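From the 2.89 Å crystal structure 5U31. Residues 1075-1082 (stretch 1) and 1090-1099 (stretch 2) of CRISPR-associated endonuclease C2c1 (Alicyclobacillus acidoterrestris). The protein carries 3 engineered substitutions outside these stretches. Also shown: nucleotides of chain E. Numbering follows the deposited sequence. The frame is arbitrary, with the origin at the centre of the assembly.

Stretch 1 1075-1082: SVVLMRDP
Stretch 2, residues 1090-1099: NWTRQKEFWS

A short strand that turns directly into a helix can serve a neighbouring strand through both segments, each giving backbone and side-chain contacts. Residues 1090-1099 of the endonuclease C2c1 illustrate this against residues 1075-1082, burying 704 Å² in all. The two strands run antiparallel but splayed, with 136° between their directions and axes approaching to 4.3 Å; the helix that follows runs at 34° to the first strand, with axes 7.6 Å apart at closest approach.

Asn 1090 (phi/psi -76/157, chi1 m) points away and contributes mainly backbone: its O accepts from Thr 1092 OG1 at 3.1 Å. Trp 1091 (-66/123, chi1 m, chi2 101°) leaves its CA sideways, yet the end of its side chain comes nearer the neighbouring strand. Leu 1078 CB (chi1 m, chi2 t) packs 3.5 Å from Trp 1091 CE3, and Arg 1080 CB lies over the six-membered ring, 3.9 Å from its centroid and 12° off the normal. Arg 1080, extended in its backbone (-153/135) but with a bent side chain (chi1 -149°, chi2 -121°, chi3 m, chi4 -97°), also brings NH1 to 3.3 Å from Trp 1091 CZ2, which sits over one face of the guanidinium.

Thr 1092 (-127/146, chi1 m) fixes the register. It pairs with Met 1079, a selenomethionine (-112/166), through two nearly straight bonds: Met 1079 N to Thr 1092 O at 2.6 Å and Thr 1092 N to Met 1079 O at 2.8 Å. Their CA atoms are 5.2 Å apart, and both side chains occupy the same sheet face. Next, Arg 1093 (-59/143) faces Leu 1078 (-104/132) in a non-hydrogen-bonded pair, CA to CA 4.6 Å, with diverging side chains. Arg 1093 is also the N-cap residue; its side chain turns to the helix, where NH1 forms a salt bridge with Glu 1096 OE2 at 2.7 Å, while its CG still touches Val 1076 CG1 at 3.6 Å.

Gln 1094 opens the helix (-57/-42), and its N donates to Val 1077 O at 2.9 Å, with a bent angle of 134°, carrying the backbone contact into the first turn. Its chi1 and chi2, both t, extend the side chain so that OE1 lies 3.4 Å from Val 1077 CG1. One turn along, Phe 1097 (chi1 t, chi2 82°) points toward the strand, and Met 1079 CB sits over its ring, 3.6 Å from the centroid. Met 1079, with chi1 and chi2 m and chi3 t, then sends CE to the edge of Trp 1098 (chi1 m, chi2 112°), 3.8 Å from NE1. Over one face of that indole lies DG2 of chain E.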

# COMPACT_ATOMS: atom_id res chain seq x y z
N SER A 1075 -8.42 -26.30 19.25
CA SER A 1075 -7.15 -26.81 18.76
C SER A 1075 -6.02 -26.43 19.70
O SER A 1075 -6.13 -25.53 20.53
CB SER A 1075 -6.86 -26.29 17.35
OG SER A 1075 -6.69 -24.88 17.34
N VAL A 1076 -4.91 -27.15 19.57
CA VAL A 1076 -3.72 -26.95 20.40
C VAL A 1076 -2.55 -26.65 19.48
O VAL A 1076 -2.34 -27.35 18.48
CB VAL A 1076 -3.42 -28.18 21.27
CG1 VAL A 1076 -2.12 -28.00 22.02
CG2 VAL A 1076 -4.57 -28.44 22.24
N VAL A 1077 -1.79 -25.60 19.80
CA VAL A 1077 -0.61 -25.23 19.04
C VAL A 1077 0.62 -25.70 19.80
O VAL A 1077 0.81 -25.34 20.97
CB VAL A 1077 -0.56 -23.71 18.80
CG1 VAL A 1077 0.81 -23.31 18.27
CG2 VAL A 1077 -1.65 -23.31 17.83
N LEU A 1078 1.44 -26.51 19.14
CA LEU A 1078 2.68 -27.02 19.72
C LEU A 1078 3.87 -26.26 19.15
O LEU A 1078 3.97 -26.08 17.93
CB LEU A 1078 2.82 -28.52 19.44
CG LEU A 1078 1.71 -29.44 19.93
CD1 LEU A 1078 2.09 -30.88 19.69
CD2 LEU A 1078 1.44 -29.20 21.39
N MSE A 1079 4.76 -25.82 20.03
CA MSE A 1079 6.01 -25.15 19.63
C MSE A 1079 7.21 -26.03 19.95
O MSE A 1079 7.11 -27.00 20.71
CB MSE A 1079 6.15 -23.81 20.33
CG MSE A 1079 5.04 -22.83 20.04
SE MSE A 1079 5.24 -21.90 18.33
CE MSE A 1079 3.68 -20.74 18.47
N ARG A 1080 8.36 -25.67 19.40
CA ARG A 1080 9.54 -26.51 19.49
C ARG A 1080 10.78 -25.63 19.41
O ARG A 1080 10.85 -24.73 18.58
CB ARG A 1080 9.54 -27.55 18.36
CG ARG A 1080 10.19 -28.86 18.71
CD ARG A 1080 11.33 -29.14 17.75
NE ARG A 1080 10.88 -29.32 16.38
CZ ARG A 1080 10.66 -30.50 15.82
NH1 ARG A 1080 10.25 -30.57 14.55
NH2 ARG A 1080 10.84 -31.62 16.51
N ASP A 1081 11.75 -25.89 20.29
CA ASP A 1081 13.03 -25.18 20.29
C ASP A 1081 14.05 -25.97 19.47
O ASP A 1081 14.60 -26.96 19.97
CB ASP A 1081 13.54 -24.98 21.71
CG ASP A 1081 14.84 -24.18 21.77
OD1 ASP A 1081 15.30 -23.90 22.89
OD2 ASP A 1081 15.37 -23.80 20.70
N PRO A 1082 14.35 -25.55 18.24
CA PRO A 1082 15.31 -26.32 17.43
C PRO A 1082 16.68 -26.44 18.06
O PRO A 1082 17.40 -27.39 17.75
CB PRO A 1082 15.36 -25.54 16.11
CG PRO A 1082 14.80 -24.20 16.41
CD PRO A 1082 13.81 -24.39 17.51
N ASN A 1090 11.65 -30.39 23.03
CA ASN A 1090 10.45 -31.19 22.87
C ASN A 1090 9.27 -30.31 22.46
O ASN A 1090 9.26 -29.10 22.70
CB ASN A 1090 10.11 -31.95 24.16
CG ASN A 1090 11.06 -33.10 24.43
OD1 ASN A 1090 11.09 -34.08 23.68
ND2 ASN A 1090 11.81 -33.00 25.52
N TRP A 1091 8.27 -30.93 21.84
CA TRP A 1091 7.05 -30.22 21.48
C TRP A 1091 6.32 -29.78 22.73
O TRP A 1091 5.98 -30.61 23.58
CB TRP A 1091 6.15 -31.10 20.62
CG TRP A 1091 6.65 -31.27 19.24
CD1 TRP A 1091 7.31 -32.35 18.73
CD2 TRP A 1091 6.55 -30.33 18.17
NE1 TRP A 1091 7.61 -32.14 17.41
CE2 TRP A 1091 7.16 -30.90 17.04
CE3 TRP A 1091 6.00 -29.05 18.06
CZ2 TRP A 1091 7.23 -30.25 15.82
CZ3 TRP A 1091 6.07 -28.40 16.85
CH2 TRP A 1091 6.68 -29.00 15.74
N THR A 1092 6.08 -28.48 22.85
CA THR A 1092 5.48 -27.89 24.04
C THR A 1092 4.27 -27.07 23.62
O THR A 1092 4.25 -26.48 22.54
CB THR A 1092 6.50 -27.01 24.80
OG1 THR A 1092 7.69 -27.76 25.05
CG2 THR A 1092 5.93 -26.54 26.13
N ARG A 1093 3.26 -27.05 24.48
CA ARG A 1093 2.10 -26.19 24.24
C ARG A 1093 2.55 -24.74 24.18
O ARG A 1093 3.44 -24.31 24.92
CB ARG A 1093 1.07 -26.37 25.35
CG ARG A 1093 -0.31 -26.73 24.85
CD ARG A 1093 -1.38 -25.90 25.53
NE ARG A 1093 -1.15 -25.80 26.97
CZ ARG A 1093 -1.59 -26.69 27.86
NH1 ARG A 1093 -1.34 -26.52 29.15
NH2 ARG A 1093 -2.26 -27.76 27.45
N GLN A 1094 1.92 -23.98 23.28
CA GLN A 1094 2.39 -22.63 22.99
C GLN A 1094 2.43 -21.76 24.24
O GLN A 1094 3.39 -21.00 24.44
CB GLN A 1094 1.49 -21.99 21.93
CG GLN A 1094 1.77 -20.53 21.68
CD GLN A 1094 0.90 -19.98 20.57
OE1 GLN A 1094 -0.06 -20.63 20.14
NE2 GLN A 1094 1.22 -18.77 20.10
N LYS A 1095 1.41 -21.86 25.09
CA LYS A 1095 1.34 -21.01 26.28
C LYS A 1095 2.55 -21.23 27.19
O LYS A 1095 3.30 -20.30 27.48
CB LYS A 1095 0.04 -21.27 27.03
CG LYS A 1095 -0.14 -20.44 28.29
CD LYS A 1095 -1.36 -20.89 29.09
CE LYS A 1095 -1.58 -20.02 30.31
NZ LYS A 1095 -1.75 -18.59 29.94
N GLU A 1096 2.75 -22.47 27.62
CA GLU A 1096 3.86 -22.78 28.52
C GLU A 1096 5.21 -22.61 27.83
O GLU A 1096 6.19 -22.27 28.48
CB GLU A 1096 3.72 -24.19 29.08
CG GLU A 1096 2.57 -24.38 30.06
CD GLU A 1096 1.23 -24.54 29.38
OE1 GLU A 1096 1.21 -24.64 28.13
OE2 GLU A 1096 0.19 -24.55 30.08
N PHE A 1097 5.27 -22.86 26.52
CA PHE A 1097 6.53 -22.71 25.80
C PHE A 1097 7.07 -21.29 25.93
O PHE A 1097 8.22 -21.08 26.32
CB PHE A 1097 6.33 -23.08 24.33
CG PHE A 1097 7.59 -22.98 23.50
CD1 PHE A 1097 8.52 -24.00 23.50
CD2 PHE A 1097 7.83 -21.86 22.71
CE1 PHE A 1097 9.67 -23.91 22.74
CE2 PHE A 1097 8.97 -21.77 21.95
CZ PHE A 1097 9.89 -22.79 21.97
N TRP A 1098 6.24 -20.29 25.64
CA TRP A 1098 6.71 -18.91 25.70
C TRP A 1098 6.85 -18.39 27.12
O TRP A 1098 7.44 -17.32 27.31
CB TRP A 1098 5.77 -18.00 24.91
CG TRP A 1098 5.87 -18.23 23.45
CD1 TRP A 1098 4.91 -18.75 22.63
CD2 TRP A 1098 7.00 -17.96 22.61
NE1 TRP A 1098 5.37 -18.82 21.34
CE2 TRP A 1098 6.66 -18.34 21.30
CE3 TRP A 1098 8.28 -17.44 22.85
CZ2 TRP A 1098 7.54 -18.21 20.24
CZ3 TRP A 1098 9.14 -17.31 21.79
CH2 TRP A 1098 8.77 -17.70 20.50
N SER A 1099 6.34 -19.09 28.13
CA SER A 1099 6.61 -18.68 29.49
C SER A 1099 7.92 -19.24 30.00
O SER A 1099 8.54 -18.66 30.89
CB SER A 1099 5.46 -19.09 30.41
OG SER A 1099 5.31 -20.50 30.45
P DG E 2 0.10 -12.22 22.00
OP1 DG E 2 -1.19 -11.54 21.72
OP2 DG E 2 0.10 -13.66 22.33
O5' DG E 2 1.06 -11.95 20.74
C5' DG E 2 2.48 -12.21 20.83
C4' DG E 2 2.96 -13.08 19.68
O4' DG E 2 4.04 -13.92 20.14
C3' DG E 2 1.95 -14.06 19.16
O3' DG E 2 2.33 -14.49 17.88
C2' DG E 2 2.04 -15.20 20.18
C1' DG E 2 3.50 -15.13 20.64
N9 DG E 2 3.67 -15.11 22.10
C8 DG E 2 4.63 -14.42 22.80
N7 DG E 2 4.56 -14.58 24.09
C5 DG E 2 3.48 -15.44 24.28
C6 DG E 2 2.93 -15.97 25.47
O6 DG E 2 3.30 -15.78 26.64
N1 DG E 2 1.85 -16.80 25.21
C2 DG E 2 1.36 -17.09 23.96
N2 DG E 2 0.30 -17.92 23.92
N3 DG E 2 1.86 -16.61 22.84
C4 DG E 2 2.92 -15.79 23.06